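UPF0234 protein XC_3703 (Xanthomonas campestris pv. campestris, PDB 5B7W) binds the bacterial second messenger cyclic di-GMP and, in its absence, promotes binding of a LysR-type regulator to its target genes, controlling virulence and biofilm formation. Local coordinates at residues A37-E42 and I47-P52; P52-V57 and G81-N86. All blocks are in the same frame, centred on the assembly; numbering follows the deposited sequence.

Interaction 1 of 2, residues A37-E42 and I47-P52; sequences AKFELE and INQSAP
Lys-38 to Leu-41 pair with Ser-50 to Ile-47 as neighbouring antiparallel strands, their axes 4.5 Å apart at closest approach and their directions 160° apart. The hydrogen-bonded pair Glu-40/Asn-48 is held from Asn-48 N to Glu-40 O (2.8 Å) and from Glu-40 N to Asn-48 O (3.0 Å). At Lys-38/Ser-50 the bond from Lys-38 N to Ser-50 O is sound, whereas the return bond is weak. On the face of Lys-38, Glu-40, Asn-48 and Ser-50, the amide of Asn-48 reaches over the neighbouring strand. Its ND2 makes weak bonds to OE1 of Glu-42 (2.9 Å) and to OE1 of Glu-40 (3.3 Å), so one NH2 group spans two carboxylates. Glu-42 reaches it with an extended chain, CG anti to the backbone N (chi1 175°). The other face, bearing Phe-39, Leu-41, Ile-47 and Gln-49, turns to helices 12-26 and 54-70. There Phe-39 and Gln-49 run side by side, with OE1 of Gln-49 at the ring edge, 3.4 Å from Phe-39 CE2. That buried oxygen has no hydrogen-bond partner, while NE2 bonds to Thr-61. CD1 of Leu-41 packs on CG1 of Ile-47 at 3.8 Å. Together the strands form a beta hairpin at one margin of the four-stranded antiparallel sheet of an RRM-like domain.

Interaction 2 of 2, residues P52-V57 and G81-N86; sequences PSDFQV and GDVETN
The bond from Gln-56 N to Ser-53 OG (3.3 Å, 153°) caps helix 54-70 just before Asp-54, whose carboxylate oxygen OD2 lies against CG1 of Val-83. Ser-53 is the N-cap residue and forms a capping box with Gln-56, in which the reciprocal bond from Ser-53 N to Gln-56 OE1 is weak. The box closes off the first turn of the helix, from which Asp-54 extends toward the edge strand 78-85 of the RRM-like sheet. A chi1 of -163° swings the carboxylate away from the backbone N and across the side chain of Val-83, the two crossing obliquely. OD2 lies 3.2 Å from Val-83 CG1 and 3.5 Å from Val-83 CB, so the oxygen leans on the valine's branch point as well as on a methyl. No hydrogen bond joins the two segments, and they bury just 155 Å² between them. Placed in the first turn, the negative charge of Asp-54 would probably be favoured by the amino-terminal end of the helix dipole. Deeper in, Val-57 faces the sheet, where it packs on Gln-49, Ala-51, Ala-90 and Gln-92. Strand 78-85 is joined to strand 90-96 by backbone bonds pairing Gly-81 with Lys-93 and Glu-84 with Arg-91. The side chains of Val-83 and Thr-85 also touch this neighbouring strand, at Gln-92 and Ala-90 respectively. Val-83 and Thr-85 both direct their side chains toward the helix start, whereas Glu-84 between them points away. Thr-85 makes the looser approach, its CG2 methyl standing 4.3 Å from OD2 of Asp-54.

Interactions 1 and 2 follow one another along the chain and share Pro-52, which links strand 46-51 to helix 54-70. Both belong to the same four-stranded sheet, but interaction 1 joins an outermost strand to its neighbour, whereas interaction 2 sets a helix start against the strand at the far margin. Interaction 1 is partly buried, combining backbone pairing, a mostly apolar face under the helices and a polar face. Interaction 2 is a small surface contact of carboxylate against methyls, with no hydrogen bond between its two segments. They meet where Val-57 CG2 packs on Ala-51 CB at 3.6 Å, and Gln-56 covers the same alanine.

Interaction 1 of 2, residues A37-E42 and I47-P52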
# COMPACT_ATOMS: atom_id res chain seq x y z
N ALA A 37 -19.73 -11.81 8.77
CA ALA A 37 -18.60 -11.37 7.97
C ALA A 37 -18.09 -10.06 8.56
O ALA A 37 -18.86 -9.27 9.11
CB ALA A 37 -18.98 -11.18 6.50
N LYS A 38 -16.78 -9.84 8.44
CA LYS A 38 -16.17 -8.69 9.09
C LYS A 38 -14.78 -8.43 8.52
O LYS A 38 -14.12 -9.35 8.02
CB LYS A 38 -16.07 -8.92 10.61
CG LYS A 38 -15.43 -10.25 10.98
CD LYS A 38 -15.46 -10.50 12.48
CE LYS A 38 -14.17 -10.06 13.15
NZ LYS A 38 -14.08 -10.54 14.55
N PHE A 39 -14.37 -7.17 8.59
CA PHE A 39 -12.98 -6.77 8.39
C PHE A 39 -12.38 -6.43 9.75
O PHE A 39 -13.01 -5.71 10.54
CB PHE A 39 -12.86 -5.54 7.48
CG PHE A 39 -13.53 -5.70 6.15
CD1 PHE A 39 -14.87 -5.38 5.99
CD2 PHE A 39 -12.81 -6.11 5.04
CE1 PHE A 39 -15.49 -5.50 4.76
CE2 PHE A 39 -13.42 -6.22 3.80
CZ PHE A 39 -14.76 -5.92 3.66
N GLU A 40 -11.18 -6.92 10.02
CA GLU A 40 -10.47 -6.61 11.26
C GLU A 40 -9.09 -6.07 10.92
O GLU A 40 -8.29 -6.77 10.30
CB GLU A 40 -10.35 -7.84 12.16
CG GLU A 40 -9.68 -7.54 13.49
CD GLU A 40 -8.84 -8.69 14.01
OE1 GLU A 40 -8.67 -9.68 13.26
OE2 GLU A 40 -8.35 -8.60 15.15
N LEU A 41 -8.83 -4.83 11.32
CA LEU A 41 -7.51 -4.24 11.16
C LEU A 41 -6.63 -4.67 12.33
O LEU A 41 -6.98 -4.45 13.49
CB LEU A 41 -7.61 -2.72 11.09
CG LEU A 41 -6.27 -1.99 10.91
CD1 LEU A 41 -5.58 -2.47 9.64
CD2 LEU A 41 -6.47 -0.49 10.88
N GLU A 42 -5.48 -5.27 12.02
CA GLU A 42 -4.61 -5.88 13.01
C GLU A 42 -3.27 -5.16 13.02
O GLU A 42 -2.57 -5.14 12.01
CB GLU A 42 -4.43 -7.37 12.72
CG GLU A 42 -3.44 -8.08 13.63
CD GLU A 42 -3.31 -9.55 13.27
OE1 GLU A 42 -4.35 -10.22 13.12
OE2 GLU A 42 -2.16 -10.03 13.13
N ILE A 47 -5.16 -6.61 7.47
CA ILE A 47 -6.61 -6.59 7.41
C ILE A 47 -7.07 -8.03 7.21
O ILE A 47 -6.80 -8.65 6.18
CB ILE A 47 -7.13 -5.69 6.28
CG1 ILE A 47 -6.69 -4.25 6.50
CG2 ILE A 47 -8.65 -5.78 6.19
CD1 ILE A 47 -7.16 -3.30 5.42
N ASN A 48 -7.77 -8.57 8.21
CA ASN A 48 -8.28 -9.93 8.14
C ASN A 48 -9.72 -9.91 7.63
O ASN A 48 -10.59 -9.28 8.24
CB ASN A 48 -8.21 -10.61 9.51
CG ASN A 48 -6.80 -11.03 9.87
OD1 ASN A 48 -6.13 -11.72 9.10
ND2 ASN A 48 -6.35 -10.63 11.05
N GLN A 49 -9.95 -10.58 6.50
CA GLN A 49 -11.28 -10.74 5.95
C GLN A 49 -11.80 -12.13 6.29
O GLN A 49 -11.05 -13.11 6.21
CB GLN A 49 -11.28 -10.55 4.43
CG GLN A 49 -10.46 -9.36 3.95
CD GLN A 49 -10.63 -9.10 2.46
OE1 GLN A 49 -11.19 -8.08 2.05
NE2 GLN A 49 -10.15 -10.03 1.64
N SER A 50 -13.07 -12.21 6.67
CA SER A 50 -13.68 -13.48 7.04
C SER A 50 -15.13 -13.49 6.60
O SER A 50 -15.86 -12.52 6.85
CB SER A 50 -13.57 -13.74 8.55
OG SER A 50 -14.22 -12.71 9.28
N ALA A 51 -15.55 -14.57 5.95
CA ALA A 51 -16.90 -14.72 5.47
C ALA A 51 -17.23 -16.21 5.40
O ALA A 51 -16.31 -17.05 5.51
CB ALA A 51 -17.09 -14.06 4.10
N PRO A 52 -18.49 -16.58 5.24
CA PRO A 52 -18.82 -18.00 5.11
C PRO A 52 -18.21 -18.68 3.89
O PRO A 52 -17.88 -19.87 3.96
CB PRO A 52 -20.35 -18.00 5.03
CG PRO A 52 -20.76 -16.79 5.79
CD PRO A 52 -19.70 -15.76 5.50

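Interaction 2 of 2, residues P52-V57 and G81-N86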
# COMPACT_ATOMS: atom_id res chain seq x y z
N PRO A 52 -18.49 -16.58 5.24
CA PRO A 52 -18.82 -18.00 5.11
C PRO A 52 -18.21 -18.68 3.89
O PRO A 52 -17.88 -19.87 3.96
CB PRO A 52 -20.35 -18.00 5.03
CG PRO A 52 -20.76 -16.79 5.79
CD PRO A 52 -19.70 -15.76 5.50
N SER A 53 -18.04 -17.97 2.77
CA SER A 53 -17.62 -18.59 1.53
C SER A 53 -16.49 -17.81 0.88
O SER A 53 -16.25 -16.64 1.19
CB SER A 53 -18.79 -18.73 0.55
OG SER A 53 -19.25 -17.46 0.12
N ASP A 54 -15.80 -18.48 -0.05
CA ASP A 54 -14.72 -17.85 -0.80
C ASP A 54 -15.25 -16.68 -1.64
O ASP A 54 -14.57 -15.66 -1.78
CB ASP A 54 -14.04 -18.88 -1.69
CG ASP A 54 -12.68 -18.43 -2.19
OD1 ASP A 54 -12.61 -17.43 -2.94
OD2 ASP A 54 -11.67 -19.09 -1.84
N PHE A 55 -16.45 -16.83 -2.20
CA PHE A 55 -17.00 -15.77 -3.05
C PHE A 55 -17.34 -14.53 -2.23
O PHE A 55 -17.18 -13.40 -2.72
CB PHE A 55 -18.24 -16.28 -3.79
CG PHE A 55 -19.05 -15.18 -4.41
CD1 PHE A 55 -18.61 -14.53 -5.54
CD2 PHE A 55 -20.26 -14.79 -3.85
CE1 PHE A 55 -19.36 -13.51 -6.11
CE2 PHE A 55 -21.01 -13.78 -4.41
CZ PHE A 55 -20.56 -13.14 -5.55
N GLN A 56 -17.83 -14.71 -1.01
CA GLN A 56 -18.19 -13.57 -0.18
C GLN A 56 -16.97 -12.77 0.25
O GLN A 56 -17.05 -11.54 0.40
CB GLN A 56 -19.00 -14.03 1.03
CG GLN A 56 -20.45 -14.34 0.72
CD GLN A 56 -21.15 -15.06 1.85
OE1 GLN A 56 -20.64 -16.05 2.38
NE2 GLN A 56 -22.32 -14.57 2.23
N VAL A 57 -15.83 -13.43 0.46
CA VAL A 57 -14.60 -12.71 0.73
C VAL A 57 -14.16 -11.94 -0.51
O VAL A 57 -13.67 -10.81 -0.42
CB VAL A 57 -13.50 -13.66 1.23
CG1 VAL A 57 -12.16 -12.95 1.33
CG2 VAL A 57 -13.88 -14.25 2.58
N GLY A 81 -2.98 -12.56 0.80
CA GLY A 81 -2.61 -13.93 1.05
C GLY A 81 -3.63 -14.90 0.47
O GLY A 81 -4.61 -14.51 -0.17
N ASP A 82 -3.38 -16.18 0.69
CA ASP A 82 -4.30 -17.21 0.21
C ASP A 82 -5.61 -17.16 0.98
O ASP A 82 -5.64 -16.90 2.18
CB ASP A 82 -3.67 -18.60 0.35
CG ASP A 82 -2.63 -18.88 -0.71
OD1 ASP A 82 -1.67 -19.61 -0.42
OD2 ASP A 82 -2.78 -18.37 -1.85
N VAL A 83 -6.71 -17.41 0.27
CA VAL A 83 -8.01 -17.54 0.90
C VAL A 83 -8.07 -18.91 1.56
O VAL A 83 -8.07 -19.94 0.87
CB VAL A 83 -9.15 -17.35 -0.10
CG1 VAL A 83 -10.50 -17.46 0.61
CG2 VAL A 83 -9.02 -16.02 -0.82
N GLU A 84 -8.11 -18.93 2.88
CA GLU A 84 -8.14 -20.17 3.65
C GLU A 84 -9.58 -20.49 4.04
O GLU A 84 -10.28 -19.63 4.58
CB GLU A 84 -7.26 -20.07 4.89
CG GLU A 84 -5.81 -20.44 4.63
CD GLU A 84 -4.84 -19.64 5.50
OE1 GLU A 84 -5.29 -19.07 6.51
OE2 GLU A 84 -3.64 -19.61 5.16
N THR A 85 -10.01 -21.71 3.75
CA THR A 85 -11.37 -22.16 4.04
C THR A 85 -11.32 -23.38 4.94
O THR A 85 -10.61 -24.34 4.66
CB THR A 85 -12.12 -22.50 2.75
OG1 THR A 85 -11.43 -23.55 2.05
CG2 THR A 85 -12.22 -21.28 1.84
N ASN A 86 -12.08 -23.32 6.04
CA ASN A 86 -12.29 -24.48 6.89
C ASN A 86 -13.80 -24.65 7.05
O ASN A 86 -14.60 -24.11 6.28
CB ASN A 86 -11.54 -24.34 8.22
CG ASN A 86 -11.84 -23.02 8.93
OD1 ASN A 86 -12.93 -22.48 8.83
ND2 ASN A 86 -10.85 -22.52 9.65